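Local coordinates for ORF59 (PDB 3HSL), which acts as the polymerase accessory subunit in viral lytic DNA replication, raising the processivity of the viral polymerase, probably by keeping it on the template, at residues A[228-233]-A[285-290]; A[263-266]-A[271-274]. All coordinates share one frame; numbering follows the deposited sequence.

Contact 1. Residues A[228-233]-A[285-290]; sequences SGWDGL and EGVPTG
W230 and V287 are the residues whose CA atoms come nearest, 7.3 Å apart; side chains must therefore bridge the gap between the irregular 228-233 loop and the strand that ends at P288. G229 and G232, both with positive phi, give the loop backbone angles that suit glycine. The CB atoms of W230, E285 and V287 all point toward the opposite segment.

V287 lies over one face of the indole. Its CG2, anti to the carbonyl carbon, sits 3.4 Å from the centroid of the five-membered ring of W230 and 11° off the ring normal, a CH-pi contact, while CG1 reaches back to W230 CB at 4.0 Å. A branched valine suits this spot because one methyl covers the ring and the other fills in beside its stem. E285 comes to the indole edge instead. Its extended chain carries OE2 to 2.8 Å from W230 NE1, in a nearly straight hydrogen bond (166°) close to the ring plane. The N-H meets OE2 from well above the carboxylate plane, with the two planes 68° apart. Tryptophan suits the place because it offers an apolar face together with one N-H at its edge.

Around the pair, W230 also packs on R170 and L172 of strand 169-172 and on I275 of strand 270-276, so its side chain spans three neighbouring strands, 282-288 included.

Contact 2. Residues A[263-266]-A[271-274]; sequences LCKV and TPGL
K265 and P272 make the main apolar contact between the loop that follows helix 254-263 and strand 270-276. CG of K265 stands anti to the backbone N (chi1 -178°), and the chain then bends at chi2, bringing CD to 3.7 Å from P272 CD; K265 CB lies 4.0 Å from the same P272 CD. The methylenes of the lysine thus cross the CD-CG side of P272 obliquely. A lysine fits this exposed place, since its aliphatic part can pack while its charged end remains at the surface. The same K265 CD comes to 4.1 Å from T271 OG1, a contact of van der Waals kind.

One backbone pair approaches without bonding. C264 O stands 3.4 Å from T271 N, but the angle is too poor for a hydrogen bond. Next along the strand, P272 has no N-H to offer, and its CD lies 3.8 Å from C264 O. With CA of K265 and T271 4.5 Å apart, the segments are brought together by the short connection between them, and the side chains pack where it closes.

C264, small, apolar and buried, is directed toward the strand but meets 271-274 only loosely through its side chain, which packs on V284 of strand 282-288. P272 also rests on L261 of helix 254-263. The arrangement is a short loop from helix to strand, returning the chain from helix 254-263 to an antiparallel strand, as in the PCNA-like fold of herpesvirus processivity factors.

Overall arrangement
Both contacts meet on adjacent antiparallel strands: contact 1 uses strand 282-288 and contact 2 its neighbour 270-276. Probable backbone hydrogen bonds, V287 N to T271 O and E285 N to G273 O, tie the strands together, and W230 CH2 packs on G273 CA, where the absence of a side chain lets the indole lie close. Contact 1, the more peripheral, brings in a loop distant in sequence and combines an aromatic face with a charged hydrogen-bond acceptor; V287 is buried there, W230 and E285 partly exposed. Contact 2, nearer the centre of the chain, joins the loop after helix 254-263 to strand 270-276 through apolar packing, with K265 at its surface and C264 and T271 buried.

Contact 1. Residues A[228-233]-A[285-290]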
loop_
_atom_site.group_PDB
_atom_site.type_symbol
_atom_site.label_atom_id
_atom_site.label_comp_id
_atom_site.label_asym_id
_atom_site.label_seq_id
_atom_site.Cartn_x
_atom_site.Cartn_y
_atom_site.Cartn_z
ATOM N N SER A 228 -35.536 6.256 22.482
ATOM C CA SER A 228 -35.089 5.053 21.786
ATOM C C SER A 228 -33.945 5.405 20.856
ATOM O O SER A 228 -34.014 6.388 20.113
ATOM C CB SER A 228 -36.236 4.407 21.004
ATOM O OG SER A 228 -36.720 5.282 20.007
ATOM N N GLY A 229 -32.891 4.598 20.896
ATOM C CA GLY A 229 -31.725 4.853 20.068
ATOM C C GLY A 229 -31.133 6.147 20.574
ATOM O O GLY A 229 -31.140 6.399 21.776
ATOM N N TRP A 230 -30.625 6.969 19.665
ATOM C CA TRP A 230 -30.024 8.237 20.059
ATOM C C TRP A 230 -30.922 9.464 19.913
ATOM O O TRP A 230 -30.679 10.478 20.570
ATOM C CB TRP A 230 -28.700 8.462 19.332
ATOM C CG TRP A 230 -27.686 7.386 19.584
ATOM C CD1 TRP A 230 -27.322 6.385 18.733
ATOM C CD2 TRP A 230 -26.907 7.201 20.772
ATOM N NE1 TRP A 230 -26.367 5.591 19.312
ATOM C CE2 TRP A 230 -26.093 6.069 20.565
ATOM C CE3 TRP A 230 -26.817 7.881 21.989
ATOM C CZ2 TRP A 230 -25.201 5.604 21.528
ATOM C CZ3 TRP A 230 -25.929 7.413 22.946
ATOM C CH2 TRP A 230 -25.134 6.285 22.709
ATOM N N ASP A 231 -31.947 9.383 19.066
ATOM C CA ASP A 231 -32.858 10.522 18.865
ATOM C C ASP A 231 -33.405 10.987 20.215
ATOM O O ASP A 231 -33.858 10.169 21.018
ATOM C CB ASP A 231 -33.973 10.168 17.876
ATOM C CG ASP A 231 -33.434 9.829 16.485
ATOM O OD1 ASP A 231 -32.295 10.229 16.159
ATOM O OD2 ASP A 231 -34.143 9.161 15.702
ATOM N N GLY A 232 -33.358 12.291 20.468
ATOM C CA GLY A 232 -33.832 12.829 21.746
ATOM C C GLY A 232 -32.757 12.823 22.831
ATOM O O GLY A 232 -33.050 12.608 24.012
ATOM N N LEU A 233 -31.515 13.060 22.406
ATOM C CA LEU A 233 -30.319 13.138 23.249
ATOM C C LEU A 233 -29.260 13.923 22.458
ATOM O O LEU A 233 -28.056 13.698 22.642
ATOM C CB LEU A 233 -29.753 11.748 23.576
ATOM C CG LEU A 233 -30.367 10.620 24.420
ATOM C CD1 LEU A 233 -29.489 9.384 24.358
ATOM C CD2 LEU A 233 -30.545 11.004 25.868
ATOM N N GLU A 285 -20.575 3.483 19.687
ATOM C CA GLU A 285 -21.251 3.750 18.419
ATOM C C GLU A 285 -21.101 5.157 17.885
ATOM O O GLU A 285 -21.217 6.138 18.625
ATOM C CB GLU A 285 -22.744 3.420 18.509
ATOM C CG GLU A 285 -23.466 3.664 17.204
ATOM C CD GLU A 285 -24.911 3.237 17.212
ATOM O OE1 GLU A 285 -25.466 3.002 16.117
ATOM O OE2 GLU A 285 -25.511 3.126 18.296
ATOM N N GLY A 286 -20.845 5.236 16.586
ATOM C CA GLY A 286 -20.721 6.494 15.910
ATOM C C GLY A 286 -22.136 7.020 15.841
ATOM O O GLY A 286 -23.000 6.420 15.199
ATOM N N VAL A 287 -22.377 8.141 16.511
ATOM C CA VAL A 287 -23.687 8.760 16.526
ATOM C C VAL A 287 -23.599 9.811 15.441
ATOM O O VAL A 287 -22.711 10.659 15.498
ATOM C CB VAL A 287 -24.017 9.345 17.927
ATOM C CG1 VAL A 287 -25.314 10.101 17.924
ATOM C CG2 VAL A 287 -24.083 8.235 18.951
ATOM N N PRO A 288 -24.508 9.762 14.446
ATOM C CA PRO A 288 -24.511 10.723 13.326
ATOM C C PRO A 288 -24.537 12.184 13.771
ATOM O O PRO A 288 -25.375 12.568 14.584
ATOM C CB PRO A 288 -25.775 10.366 12.528
ATOM C CG PRO A 288 -26.555 9.465 13.373
ATOM C CD PRO A 288 -25.590 8.777 14.312
ATOM N N THR A 289 -23.620 12.980 13.235
ATOM C CA THR A 289 -23.522 14.394 13.562
ATOM C C THR A 289 -24.058 15.199 12.386
ATOM O O THR A 289 -24.424 16.369 12.507
ATOM C CB THR A 289 -22.053 14.805 13.829
ATOM O OG1 THR A 289 -21.259 14.600 12.656
ATOM C CG2 THR A 289 -21.469 13.983 14.946
ATOM N N GLY A 290 -24.097 14.541 11.237
ATOM C CA GLY A 290 -24.552 15.163 10.018
ATOM C C GLY A 290 -25.874 14.642 9.525
ATOM O O GLY A 290 -26.664 14.070 10.285
#

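Contact 2. Residues A[263-266]-A[271-274]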
loop_
_atom_site.group_PDB
_atom_site.type_symbol
_atom_site.label_atom_id
_atom_site.label_comp_id
_atom_site.label_asym_id
_atom_site.label_seq_id
_atom_site.Cartn_x
_atom_site.Cartn_y
_atom_site.Cartn_z
ATOM N N LEU A 263 -11.973 5.616 16.310
ATOM C CA LEU A 263 -12.575 5.147 15.056
ATOM C C LEU A 263 -13.999 5.659 14.825
ATOM O O LEU A 263 -14.398 5.912 13.687
ATOM C CB LEU A 263 -12.545 3.602 14.984
ATOM C CG LEU A 263 -11.179 2.913 14.750
ATOM C CD1 LEU A 263 -11.098 1.419 15.176
ATOM C CD2 LEU A 263 -10.645 3.114 13.315
ATOM N N CYS A 264 -14.757 5.807 15.902
ATOM C CA CYS A 264 -16.134 6.285 15.799
ATOM C C CYS A 264 -16.279 7.819 15.837
ATOM O O CYS A 264 -17.396 8.343 15.832
ATOM C CB CYS A 264 -16.985 5.633 16.862
ATOM S SG CYS A 264 -16.930 3.871 16.701
ATOM N N LYS A 265 -15.146 8.518 15.878
ATOM C CA LYS A 265 -15.112 9.963 15.870
ATOM C C LYS A 265 -14.679 10.303 14.442
ATOM O O LYS A 265 -13.474 10.430 14.161
ATOM C CB LYS A 265 -14.091 10.480 16.894
ATOM C CG LYS A 265 -13.955 12.020 17.044
ATOM C CD LYS A 265 -15.223 12.656 17.640
ATOM C CE LYS A 265 -15.087 14.153 17.960
ATOM N NZ LYS A 265 -14.884 14.974 16.742
ATOM N N VAL A 266 -15.658 10.445 13.545
ATOM C CA VAL A 266 -15.401 10.772 12.145
ATOM C C VAL A 266 -15.898 12.193 11.895
ATOM O O VAL A 266 -17.106 12.415 11.798
ATOM C CB VAL A 266 -16.137 9.805 11.192
ATOM C CG1 VAL A 266 -15.763 10.104 9.732
ATOM C CG2 VAL A 266 -15.812 8.370 11.536
ATOM N N THR A 271 -19.792 10.744 15.955
ATOM C CA THR A 271 -19.260 11.110 17.261
ATOM C C THR A 271 -19.604 9.915 18.174
ATOM O O THR A 271 -20.711 9.379 18.091
ATOM C CB THR A 271 -19.847 12.443 17.781
ATOM O OG1 THR A 271 -19.149 12.852 18.958
ATOM C CG2 THR A 271 -21.349 12.341 18.077
ATOM N N PRO A 272 -18.661 9.496 19.039
ATOM C CA PRO A 272 -18.829 8.340 19.915
ATOM C C PRO A 272 -19.961 8.378 20.921
ATOM O O PRO A 272 -20.231 9.407 21.532
ATOM C CB PRO A 272 -17.495 8.280 20.682
ATOM C CG PRO A 272 -16.539 9.011 19.861
ATOM C CD PRO A 272 -17.341 10.116 19.238
ATOM N N GLY A 273 -20.607 7.231 21.072
ATOM C CA GLY A 273 -21.682 7.042 22.019
ATOM C C GLY A 273 -21.430 5.679 22.637
ATOM O O GLY A 273 -21.038 4.742 21.927
ATOM N N LEU A 274 -21.646 5.558 23.945
ATOM C CA LEU A 274 -21.448 4.286 24.631
ATOM C C LEU A 274 -22.786 3.666 24.967
ATOM O O LEU A 274 -23.681 4.362 25.428
ATOM C CB LEU A 274 -20.671 4.471 25.927
ATOM C CG LEU A 274 -19.339 5.215 25.893
ATOM C CD1 LEU A 274 -18.687 5.122 27.275
ATOM C CD2 LEU A 274 -18.417 4.634 24.847
#